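Local atomic coordinates of dopamine N-acetyltransferase-like Protein (PDB entry 6V3T), a protein that binds acetyl-CoA and, as an arylalkylamine N-acyltransferase, probably transfers acyl groups from acyl-CoA thioesters to amines such as serotonin. Residues R19-D24 against S128-F133; V31-H36 against I94-I99; G101-V106 against D203-M208. One frame throughout, in Å; residues are numbered along the deposited sequence.

Contact 1. Residues R19-D24 against S128-F133; sequences RHNFPD and SVDSRF. With ACO (acetyl coenzyme *a), chain G.
N21 reaches across to S131, passing D130 on the way. Its oxygen OD1 accepts two hydrogen bonds from S131. The hydroxyl S131 OG comes to 2.9 Å from N21 OD1, tilted a little from the amide plane. The backbone S131 N approaches N21 OD1 at 3.3 Å from above that plane, with its N-H aimed almost straight at the oxygen (172°). The amide crosses the D130 carboxylate at a slant, N21 ND2 3.3 Å from D130 CG, the two planes 61° apart. An alanine in place of N21 would probably leave both S131 donors without their acceptor and let the turn after the strand move more freely. D130 itself is held from its own segment: R132 NE forms a salt bridge with D130 OD2 at 3.2 Å, arriving from above the carboxylate plane. In the GNAT fold, this is where strand 120-129 gives way to the pyrophosphate-binding loop, whose R-x-x-G-x-G signature starts at R132 and supplies the acetyl-CoA-binding G135 and G137. Just ahead of the loop, V129 CG2 packs 3.3 Å from O4A of the cofactor pyrophosphate. On the other segment, F22 has CG anti to its backbone N (chi1 -169°), and the ring presents its edge to the acetyl group, F22 CE2 lying 3.7 Å from the acetyl oxygen O. One step further out, S128 OG sits 3.8 Å from N21 CB and is hydrogen-bonded to H17 NE2, which ties the strand end to helix 11-19.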
loop_
_atom_site.group_PDB
_atom_site.type_symbol
_atom_site.label_atom_id
_atom_site.label_comp_id
_atom_site.label_asym_id
_atom_site.label_seq_id
_atom_site.Cartn_x
_atom_site.Cartn_y
_atom_site.Cartn_z
ATOM N N ARG A 19 -11.006 -2.240 -7.914
ATOM C CA ARG A 19 -12.322 -1.553 -7.855
ATOM C C ARG A 19 -13.250 -2.360 -6.941
ATOM O O ARG A 19 -13.820 -1.752 -6.022
ATOM C CB ARG A 19 -12.899 -1.365 -9.261
ATOM C CG ARG A 19 -12.284 -0.198 -10.023
ATOM C CD ARG A 19 -13.016 0.116 -11.313
ATOM N NE ARG A 19 -12.200 -0.169 -12.478
ATOM C CZ ARG A 19 -12.658 -0.640 -13.633
ATOM N NH1 ARG A 19 -13.949 -0.890 -13.793
ATOM N NH2 ARG A 19 -11.822 -0.881 -14.627
ATOM N N HIS A 20 -13.338 -3.681 -7.145
ATOM C CA HIS A 20 -14.347 -4.577 -6.511
ATOM C C HIS A 20 -13.931 -5.001 -5.088
ATOM O O HIS A 20 -14.745 -5.689 -4.439
ATOM C CB HIS A 20 -14.631 -5.802 -7.408
ATOM C CG HIS A 20 -15.690 -5.593 -8.444
ATOM N ND1 HIS A 20 -16.591 -4.539 -8.403
ATOM C CD2 HIS A 20 -16.021 -6.321 -9.533
ATOM C CE1 HIS A 20 -17.409 -4.621 -9.433
ATOM N NE2 HIS A 20 -17.094 -5.713 -10.128
ATOM N N ASN A 21 -12.746 -4.605 -4.597
ATOM C CA ASN A 21 -12.155 -5.172 -3.346
ATOM C C ASN A 21 -11.471 -4.106 -2.486
ATOM O O ASN A 21 -11.737 -4.041 -1.284
ATOM C CB ASN A 21 -11.129 -6.257 -3.657
ATOM C CG ASN A 21 -11.794 -7.498 -4.192
ATOM O OD1 ASN A 21 -12.844 -7.886 -3.697
ATOM N ND2 ASN A 21 -11.209 -8.113 -5.206
ATOM N N PHE A 22 -10.577 -3.328 -3.080
ATOM C CA PHE A 22 -9.610 -2.498 -2.334
ATOM C C PHE A 22 -10.295 -1.334 -1.612
ATOM O O PHE A 22 -9.701 -0.903 -0.645
ATOM C CB PHE A 22 -8.443 -2.024 -3.207
ATOM C CG PHE A 22 -7.338 -1.410 -2.381
ATOM C CD1 PHE A 22 -6.714 -2.134 -1.390
ATOM C CD2 PHE A 22 -6.957 -0.094 -2.542
ATOM C CE1 PHE A 22 -5.693 -1.584 -0.635
ATOM C CE2 PHE A 22 -5.948 0.460 -1.768
ATOM C CZ PHE A 22 -5.326 -0.280 -0.804
ATOM N N PRO A 23 -11.486 -0.789 -2.028
ATOM C CA PRO A 23 -12.219 0.269 -1.298
ATOM C C PRO A 23 -12.494 0.137 0.215
ATOM O O PRO A 23 -12.607 1.164 0.888
ATOM C CB PRO A 23 -13.596 0.277 -2.000
ATOM C CG PRO A 23 -13.281 -0.086 -3.431
ATOM C CD PRO A 23 -12.146 -1.085 -3.315
ATOM N N ASP A 24 -12.583 -1.088 0.742
ATOM C CA ASP A 24 -12.805 -1.337 2.197
ATOM C C ASP A 24 -11.462 -1.318 2.940
ATOM O O ASP A 24 -11.396 -1.829 4.067
ATOM C CB ASP A 24 -13.614 -2.616 2.471
ATOM C CG ASP A 24 -13.371 -3.763 1.508
ATOM O OD1 ASP A 24 -12.339 -3.723 0.805
ATOM O OD2 ASP A 24 -14.222 -4.689 1.462
ATOM N N SER A 128 -3.912 -6.323 -1.924
ATOM C CA SER A 128 -5.337 -6.704 -2.126
ATOM C C SER A 128 -5.496 -8.228 -2.210
ATOM O O SER A 128 -4.806 -8.864 -3.037
ATOM C CB SER A 128 -5.923 -6.056 -3.343
ATOM O OG SER A 128 -7.289 -6.428 -3.489
ATOM N N VAL A 129 -6.399 -8.762 -1.388
ATOM C CA VAL A 129 -6.912 -10.157 -1.459
ATOM C C VAL A 129 -8.419 -10.049 -1.624
ATOM O O VAL A 129 -9.009 -9.372 -0.792
ATOM C CB VAL A 129 -6.561 -10.933 -0.182
ATOM C CG1 VAL A 129 -7.063 -12.365 -0.226
ATOM C CG2 VAL A 129 -5.075 -10.884 0.088
ATOM N N ASP A 130 -8.996 -10.684 -2.647
ATOM C CA ASP A 130 -10.449 -10.636 -2.972
ATOM C C ASP A 130 -11.266 -10.993 -1.724
ATOM O O ASP A 130 -10.811 -11.867 -0.961
ATOM C CB ASP A 130 -10.784 -11.594 -4.120
ATOM C CG ASP A 130 -12.110 -11.308 -4.802
ATOM O OD1 ASP A 130 -13.074 -10.931 -4.102
ATOM O OD2 ASP A 130 -12.164 -11.467 -6.031
ATOM N N SER A 131 -12.433 -10.354 -1.551
ATOM C CA SER A 131 -13.433 -10.628 -0.480
ATOM C C SER A 131 -13.629 -12.146 -0.332
ATOM O O SER A 131 -13.586 -12.648 0.813
ATOM C CB SER A 131 -14.769 -9.939 -0.762
ATOM O OG SER A 131 -14.635 -8.778 -1.587
ATOM N N ARG A 132 -13.828 -12.848 -1.457
ATOM C CA ARG A 132 -14.151 -14.301 -1.492
ATOM C C ARG A 132 -12.986 -15.088 -0.861
ATOM O O ARG A 132 -13.254 -15.913 0.027
ATOM C CB ARG A 132 -14.465 -14.832 -2.905
ATOM C CG ARG A 132 -14.776 -13.809 -3.993
ATOM C CD ARG A 132 -15.077 -14.452 -5.351
ATOM N NE ARG A 132 -14.367 -13.811 -6.463
ATOM C CZ ARG A 132 -14.051 -14.390 -7.633
ATOM N NH1 ARG A 132 -14.382 -15.647 -7.884
ATOM N NH2 ARG A 132 -13.397 -13.704 -8.558
ATOM N N PHE A 133 -11.743 -14.817 -1.281
ATOM C CA PHE A 133 -10.531 -15.649 -1.020
ATOM C C PHE A 133 -9.793 -15.176 0.252
ATOM O O PHE A 133 -8.729 -15.727 0.613
ATOM C CB PHE A 133 -9.632 -15.609 -2.258
ATOM C CG PHE A 133 -10.222 -16.259 -3.484
ATOM C CD1 PHE A 133 -11.282 -15.699 -4.171
ATOM C CD2 PHE A 133 -9.696 -17.432 -3.976
ATOM C CE1 PHE A 133 -11.830 -16.317 -5.287
ATOM C CE2 PHE A 133 -10.235 -18.040 -5.099
ATOM C CZ PHE A 133 -11.298 -17.484 -5.759
HETATM N N1A ACO G . -9.406 -10.623 11.840
HETATM C C2A ACO G . -8.284 -10.755 12.560
HETATM N N3A ACO G . -7.096 -11.061 12.011
HETATM C C4A ACO G . -6.976 -11.252 10.689
HETATM C C5A ACO G . -8.155 -11.129 9.855
HETATM C C6A ACO G . -9.410 -10.799 10.518
HETATM N N6A ACO G . -10.530 -10.674 9.800
HETATM N N7A ACO G . -7.776 -11.365 8.602
HETATM C C8A ACO G . -6.452 -11.628 8.626
HETATM N N9A ACO G . -5.995 -11.573 9.876
HETATM C C1B ACO G . -4.599 -11.773 10.238
HETATM C C2B ACO G . -4.204 -13.216 10.372
HETATM O O2B ACO G . -4.331 -13.662 11.706
HETATM C C3B ACO G . -2.763 -13.150 9.937
HETATM O O3B ACO G . -1.974 -12.702 11.013
HETATM P P3B ACO G . -1.099 -13.776 11.803
HETATM O O7A ACO G . -1.021 -13.229 13.214
HETATM O O8A ACO G . -1.994 -14.996 11.662
HETATM O O9A ACO G . 0.202 -13.720 11.006
HETATM C C4B ACO G . -2.701 -12.060 8.906
HETATM O O4B ACO G . -3.848 -11.283 9.132
HETATM C C5B ACO G . -2.718 -12.581 7.506
HETATM O O5B ACO G . -4.025 -12.897 7.077
HETATM P P1A ACO G . -4.167 -13.198 5.526
HETATM O O1A ACO G . -2.852 -13.743 5.026
HETATM O O2A ACO G . -5.425 -13.929 5.190
HETATM O O3A ACO G . -4.418 -11.706 5.007
HETATM P P2A ACO G . -5.665 -11.432 4.038
HETATM O O4A ACO G . -5.571 -12.449 2.914
HETATM O O5A ACO G . -6.925 -11.428 4.866
HETATM O O6A ACO G . -5.326 -9.857 3.681
HETATM C CBP ACO G . -6.276 -7.512 3.547
HETATM C CCP ACO G . -6.254 -8.957 3.023
HETATM C CDP ACO G . -4.902 -7.178 4.105
HETATM C CEP ACO G . -7.347 -7.480 4.618
HETATM C CAP ACO G . -6.684 -6.455 2.456
HETATM O OAP ACO G . -8.087 -6.580 2.194
HETATM C C9P ACO G . -6.413 -4.932 2.736
HETATM O O9P ACO G . -7.296 -4.207 3.197
HETATM N N8P ACO G . -5.179 -4.413 2.436
HETATM C C7P ACO G . -4.755 -3.035 2.701
HETATM C C6P ACO G . -3.403 -2.890 3.433
HETATM C C5P ACO G . -2.462 -1.848 2.855
HETATM O O5P ACO G . -1.379 -2.156 2.409
HETATM N N4P ACO G . -2.861 -0.577 2.896
HETATM C C3P ACO G . -2.000 0.571 2.539
HETATM C C2P ACO G . -2.475 1.492 1.396
HETATM S S1P ACO G . -3.100 3.066 1.944
HETATM C C ACO G . -4.190 3.532 0.733
HETATM O O ACO G . -3.965 3.281 -0.442
HETATM C CH3 ACO G . -5.450 4.277 1.065
#

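Contact 2. Residues V31-H36 against I94-I99; sequences VGLCVH and IKYQRI
V31 and L33 pack against one flank of helix 94-108, contributed by K95, Y96 and I99, at the point where the chain leaves helix 26-31 on its way to helix 41-52. In this acetyl-CoA-bound GNAT fold the contact fastens the connection between two N-terminal helices to a helix that borders the cofactor, since I99 also touches acetyl-CoA. V31 puts CG2 in the crowded position between its backbone N and carbonyl carbon, and this methyl lies 3.6 Å from both CG1 and CD1 of I99, the two side chains crossing at a slant. Its other methyl, V31 CG1, is near R98 CB at 4.5 Å. G32 is the first residue after helix 26-31 to leave helical geometry, with a positive phi of 66°, and it turns the chain. The carbonyls of V31 and G32 face the aliphatic part of K95: CD and CE run past both oxygens, and the amine K95 NZ stays 3.6 Å from G32 O without a hydrogen bond. The end of the L33 side chain bends in to the helix. CG is anti to the backbone N (chi1 -163°), and the second torsion (chi2 78°) places CD1 against K95 CB and the backbone N of Y96, the leucine and lysine chains lying alongside with opposite headings. L33 CD1 is also 4.3 Å from Y96 CB. Both CB and CD2 of L33 lie 4.2 Å from I99 CD1. Beyond this the segment runs away from helix 94-108, to where the disulfide joins C34 SG to C40 SG.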
loop_
_atom_site.group_PDB
_atom_site.type_symbol
_atom_site.label_atom_id
_atom_site.label_comp_id
_atom_site.label_asym_id
_atom_site.label_seq_id
_atom_site.Cartn_x
_atom_site.Cartn_y
_atom_site.Cartn_z
ATOM N N VAL A 31 -12.422 8.147 5.404
ATOM C CA VAL A 31 -12.654 9.409 4.630
ATOM C C VAL A 31 -13.612 9.131 3.462
ATOM O O VAL A 31 -14.273 10.086 3.023
ATOM C CB VAL A 31 -11.341 10.044 4.123
ATOM C CG1 VAL A 31 -10.259 10.081 5.190
ATOM C CG2 VAL A 31 -10.812 9.370 2.867
ATOM N N GLY A 32 -13.643 7.894 2.950
ATOM C CA GLY A 32 -14.534 7.450 1.860
ATOM C C GLY A 32 -14.201 8.142 0.552
ATOM O O GLY A 32 -14.901 9.102 0.215
ATOM N N LEU A 33 -13.159 7.683 -0.147
ATOM C CA LEU A 33 -12.724 8.223 -1.465
ATOM C C LEU A 33 -13.276 7.340 -2.588
ATOM O O LEU A 33 -13.851 7.900 -3.527
ATOM C CB LEU A 33 -11.195 8.276 -1.510
ATOM C CG LEU A 33 -10.591 9.163 -2.599
ATOM C CD1 LEU A 33 -10.664 10.631 -2.217
ATOM C CD2 LEU A 33 -9.153 8.777 -2.878
ATOM N N CYS A 34 -13.104 6.017 -2.490
ATOM C CA CYS A 34 -13.442 5.033 -3.558
ATOM C C CYS A 34 -14.479 4.033 -3.039
ATOM O O CYS A 34 -14.598 3.899 -1.807
ATOM C CB CYS A 34 -12.199 4.294 -4.039
ATOM S SG CYS A 34 -10.740 5.359 -4.184
ATOM N N VAL A 35 -15.187 3.356 -3.952
ATOM C CA VAL A 35 -16.395 2.530 -3.645
ATOM C C VAL A 35 -16.534 1.398 -4.684
ATOM O O VAL A 35 -16.251 1.647 -5.895
ATOM C CB VAL A 35 -17.652 3.421 -3.586
ATOM C CG1 VAL A 35 -17.729 4.229 -2.295
ATOM C CG2 VAL A 35 -17.740 4.343 -4.792
ATOM N N HIS A 36 -16.981 0.218 -4.223
ATOM C CA HIS A 36 -17.055 -1.073 -4.972
ATOM C C HIS A 36 -17.519 -0.830 -6.411
ATOM O O HIS A 36 -18.523 -0.121 -6.579
ATOM C CB HIS A 36 -17.986 -2.073 -4.247
ATOM C CG HIS A 36 -18.315 -3.324 -5.012
ATOM N ND1 HIS A 36 -17.637 -4.515 -4.814
ATOM C CD2 HIS A 36 -19.268 -3.595 -5.937
ATOM C CE1 HIS A 36 -18.144 -5.452 -5.596
ATOM N NE2 HIS A 36 -19.143 -4.913 -6.299
ATOM N N ILE A 94 -10.393 17.189 -1.356
ATOM C CA ILE A 94 -10.095 17.382 0.091
ATOM C C ILE A 94 -9.816 16.002 0.698
ATOM O O ILE A 94 -8.789 15.859 1.364
ATOM C CB ILE A 94 -11.240 18.147 0.795
ATOM C CG1 ILE A 94 -11.666 19.402 0.014
ATOM C CG2 ILE A 94 -10.851 18.480 2.233
ATOM C CD1 ILE A 94 -12.871 19.218 -0.906
ATOM N N LYS A 95 -10.658 15.014 0.386
ATOM C CA LYS A 95 -10.527 13.602 0.842
ATOM C C LYS A 95 -9.119 13.088 0.542
ATOM O O LYS A 95 -8.475 12.520 1.459
ATOM C CB LYS A 95 -11.585 12.736 0.156
ATOM C CG LYS A 95 -12.985 13.015 0.670
ATOM C CD LYS A 95 -14.098 12.219 0.066
ATOM C CE LYS A 95 -15.255 12.134 1.032
ATOM N NZ LYS A 95 -16.580 12.260 0.401
ATOM N N TYR A 96 -8.674 13.297 -0.698
ATOM C CA TYR A 96 -7.382 12.808 -1.242
ATOM C C TYR A 96 -6.237 13.401 -0.421
ATOM O O TYR A 96 -5.283 12.671 -0.109
ATOM C CB TYR A 96 -7.255 13.168 -2.723
ATOM C CG TYR A 96 -6.011 12.628 -3.375
ATOM C CD1 TYR A 96 -4.792 13.270 -3.217
ATOM C CD2 TYR A 96 -6.044 11.473 -4.144
ATOM C CE1 TYR A 96 -3.637 12.784 -3.805
ATOM C CE2 TYR A 96 -4.898 10.974 -4.741
ATOM C CZ TYR A 96 -3.690 11.632 -4.567
ATOM O OH TYR A 96 -2.541 11.155 -5.125
ATOM N N GLN A 97 -6.333 14.690 -0.092
ATOM C CA GLN A 97 -5.310 15.413 0.710
ATOM C C GLN A 97 -5.239 14.806 2.112
ATOM O O GLN A 97 -4.146 14.783 2.687
ATOM C CB GLN A 97 -5.594 16.918 0.795
ATOM C CG GLN A 97 -4.708 17.752 -0.120
ATOM C CD GLN A 97 -5.374 18.038 -1.441
ATOM O OE1 GLN A 97 -5.269 17.285 -2.411
ATOM N NE2 GLN A 97 -6.100 19.138 -1.480
ATOM N N ARG A 98 -6.364 14.344 2.644
ATOM C CA ARG A 98 -6.437 13.810 4.025
ATOM C C ARG A 98 -5.709 12.463 4.038
ATOM O O ARG A 98 -4.796 12.291 4.862
ATOM C CB ARG A 98 -7.899 13.800 4.475
ATOM C CG ARG A 98 -8.523 15.187 4.404
ATOM C CD ARG A 98 -9.952 15.251 4.886
ATOM N NE ARG A 98 -10.188 16.368 5.791
ATOM C CZ ARG A 98 -11.315 16.557 6.470
ATOM N NH1 ARG A 98 -11.431 17.594 7.282
ATOM N NH2 ARG A 98 -12.322 15.708 6.339
ATOM N N ILE A 99 -6.015 11.595 3.080
ATOM C CA ILE A 99 -5.322 10.288 2.940
ATOM C C ILE A 99 -3.833 10.545 2.711
ATOM O O ILE A 99 -3.025 10.207 3.585
ATOM C CB ILE A 99 -5.915 9.446 1.801
ATOM C CG1 ILE A 99 -7.362 9.035 2.084
ATOM C CG2 ILE A 99 -5.028 8.244 1.542
ATOM C CD1 ILE A 99 -7.943 8.073 1.073
#

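Contact 3. Residues G101-V106 against D203-M208; sequences GLLNNV and DYYKVM
Y205, whose CB points toward the helix, has CG anti to the backbone N (chi1 151°), and its ring meets L102, L103 and V106. From the other side, with CG anti to its carbonyl carbon (chi1 -68°), L103 ends in a methyl, CD2, that lies 3.5 Å from Y205 CZ and equally near Y205 OH, the leucine and tyrosine side chains crossing at a slant. V106 meets the ring at CE2: both its methyls, V106 CG1 and CG2, are 3.9 Å from Y205 CE2. V106 CG1 also reaches V207 CG2 at 3.9 Å, so the valine bridges two residues that point to one side of the strand. L102 adds a looser touch, L102 CD2 to Y205 CD2 at 4.4 Å. This is helix-on-sheet packing of the GNAT fold. The axes of helix 101-106 and strand 204-208 come within 10.6 Å, their directions 41° apart, and Y205 spans much of that gap. The strand lies between strands 157-162 and 177-183 and is antiparallel to both, with Y205 paired to V182 and K206 to A162 through the backbone. L103 is also near the bound acetyl-CoA, and Y205 touches T163, an acetyl-CoA-binding residue, which places this packing beside the cofactor. Methyl groups and ring carbons carry nearly the whole contact, so the helix is fitted to the sheet by shape and burial, while the hydrogen bonding of the strand backbone is directed to its neighbouring strands.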
loop_
_atom_site.group_PDB
_atom_site.type_symbol
_atom_site.label_atom_id
_atom_site.label_comp_id
_atom_site.label_asym_id
_atom_site.label_seq_id
_atom_site.Cartn_x
_atom_site.Cartn_y
_atom_site.Cartn_z
ATOM N N GLY A 101 -1.854 13.167 2.315
ATOM C CA GLY A 101 -1.163 14.150 3.167
ATOM C C GLY A 101 -0.537 13.463 4.357
ATOM O O GLY A 101 0.659 13.686 4.600
ATOM N N LEU A 102 -1.335 12.637 5.044
ATOM C CA LEU A 102 -0.913 11.785 6.189
ATOM C C LEU A 102 0.231 10.873 5.745
ATOM O O LEU A 102 1.298 10.897 6.393
ATOM C CB LEU A 102 -2.106 10.953 6.668
ATOM C CG LEU A 102 -1.790 9.911 7.739
ATOM C CD1 LEU A 102 -1.370 10.584 9.037
ATOM C CD2 LEU A 102 -2.980 8.987 7.973
ATOM N N LEU A 103 0.013 10.094 4.686
ATOM C CA LEU A 103 1.018 9.123 4.190
ATOM C C LEU A 103 2.338 9.853 3.895
ATOM O O LEU A 103 3.377 9.473 4.473
ATOM C CB LEU A 103 0.460 8.417 2.957
ATOM C CG LEU A 103 -0.721 7.488 3.231
ATOM C CD1 LEU A 103 -1.110 6.716 1.990
ATOM C CD2 LEU A 103 -0.409 6.511 4.352
ATOM N N ASN A 104 2.302 10.883 3.053
ATOM C CA ASN A 104 3.533 11.531 2.542
ATOM C C ASN A 104 4.196 12.318 3.685
ATOM O O ASN A 104 5.422 12.200 3.832
ATOM C CB ASN A 104 3.230 12.307 1.262
ATOM C CG ASN A 104 2.885 11.389 0.103
ATOM O OD1 ASN A 104 3.759 10.780 -0.504
ATOM N ND2 ASN A 104 1.613 11.272 -0.222
ATOM N N ASN A 105 3.429 13.044 4.505
ATOM C CA ASN A 105 3.978 13.764 5.686
ATOM C C ASN A 105 4.714 12.764 6.583
ATOM O O ASN A 105 5.913 12.971 6.839
ATOM C CB ASN A 105 2.909 14.500 6.494
ATOM C CG ASN A 105 2.507 15.817 5.869
ATOM O OD1 ASN A 105 3.021 16.192 4.816
ATOM N ND2 ASN A 105 1.589 16.521 6.511
ATOM N N VAL A 106 4.020 11.714 7.029
ATOM C CA VAL A 106 4.587 10.680 7.945
ATOM C C VAL A 106 5.890 10.161 7.331
ATOM O O VAL A 106 6.928 10.156 8.036
ATOM C CB VAL A 106 3.601 9.527 8.206
ATOM C CG1 VAL A 106 4.277 8.369 8.939
ATOM C CG2 VAL A 106 2.374 9.994 8.974
ATOM N N ASP A 203 -6.745 1.022 14.797
ATOM C CA ASP A 203 -6.705 2.232 15.662
ATOM C C ASP A 203 -5.449 3.057 15.357
ATOM O O ASP A 203 -5.333 4.160 15.939
ATOM C CB ASP A 203 -6.722 1.877 17.155
ATOM C CG ASP A 203 -7.890 1.015 17.610
ATOM O OD1 ASP A 203 -8.953 1.061 16.947
ATOM O OD2 ASP A 203 -7.724 0.300 18.633
ATOM N N TYR A 204 -4.531 2.548 14.520
ATOM C CA TYR A 204 -3.249 3.233 14.201
ATOM C C TYR A 204 -2.601 2.684 12.925
ATOM O O TYR A 204 -2.865 1.533 12.525
ATOM C CB TYR A 204 -2.299 3.139 15.394
ATOM C CG TYR A 204 -2.138 1.754 15.960
ATOM C CD1 TYR A 204 -3.114 1.148 16.711
ATOM C CD2 TYR A 204 -0.993 1.034 15.750
ATOM C CE1 TYR A 204 -2.969 -0.130 17.221
ATOM C CE2 TYR A 204 -0.817 -0.237 16.274
ATOM C CZ TYR A 204 -1.810 -0.830 17.009
ATOM O OH TYR A 204 -1.636 -2.085 17.506
ATOM N N TYR A 205 -1.762 3.531 12.317
ATOM C CA TYR A 205 -1.012 3.296 11.054
ATOM C C TYR A 205 0.475 3.203 11.400
ATOM O O TYR A 205 1.006 4.089 12.121
ATOM C CB TYR A 205 -1.329 4.405 10.044
ATOM C CG TYR A 205 -0.270 4.765 9.024
ATOM C CD1 TYR A 205 0.244 3.830 8.137
ATOM C CD2 TYR A 205 0.149 6.076 8.879
ATOM C CE1 TYR A 205 1.182 4.180 7.171
ATOM C CE2 TYR A 205 1.079 6.445 7.920
ATOM C CZ TYR A 205 1.602 5.494 7.063
ATOM O OH TYR A 205 2.526 5.872 6.126
ATOM N N LYS A 206 1.108 2.122 10.951
ATOM C CA LYS A 206 2.551 1.887 11.142
ATOM C C LYS A 206 3.222 1.921 9.785
ATOM O O LYS A 206 2.713 1.246 8.867
ATOM C CB LYS A 206 2.815 0.521 11.761
ATOM C CG LYS A 206 2.636 0.437 13.263
ATOM C CD LYS A 206 2.652 -0.994 13.717
ATOM C CE LYS A 206 2.810 -1.161 15.204
ATOM N NZ LYS A 206 3.027 -2.588 15.518
ATOM N N VAL A 207 4.306 2.684 9.677
ATOM C CA VAL A 207 5.358 2.469 8.648
ATOM C C VAL A 207 6.283 1.379 9.196
ATOM O O VAL A 207 6.720 1.497 10.349
ATOM C CB VAL A 207 6.095 3.772 8.292
ATOM C CG1 VAL A 207 7.290 3.523 7.386
ATOM C CG2 VAL A 207 5.150 4.762 7.635
ATOM N N MET A 208 6.495 0.329 8.406
ATOM C CA MET A 208 7.224 -0.894 8.815
ATOM C C MET A 208 8.245 -1.228 7.735
ATOM O O MET A 208 8.031 -0.873 6.573
ATOM C CB MET A 208 6.265 -2.069 9.025
ATOM C CG MET A 208 5.145 -1.743 9.998
ATOM S SD MET A 208 4.080 -3.140 10.433
ATOM C CE MET A 208 5.111 -3.955 11.660
#

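Overall arrangement
Contacts 1 and 3 are buried and both reach the same central sheet, contact 1 at the end of strand 120-129 and contact 3 on strand 204-211. Contact 2 is only partly buried and lies nearer the periphery. Their chemistry follows: contact 1 is polar, hydrogen-bonded around the turn leading into the cofactor loop, contact 3 is almost purely apolar, and contact 2 mixes methyl packing with carbonyls against a lysine chain. Contacts 2 and 3 share helix 94-108, using consecutive parts of it. Contacts 1 and 2 touch directly, through P23 packing on C34 and V35 and a probable hydrogen bond of 3.1 Å between H20 O and H36 ND1.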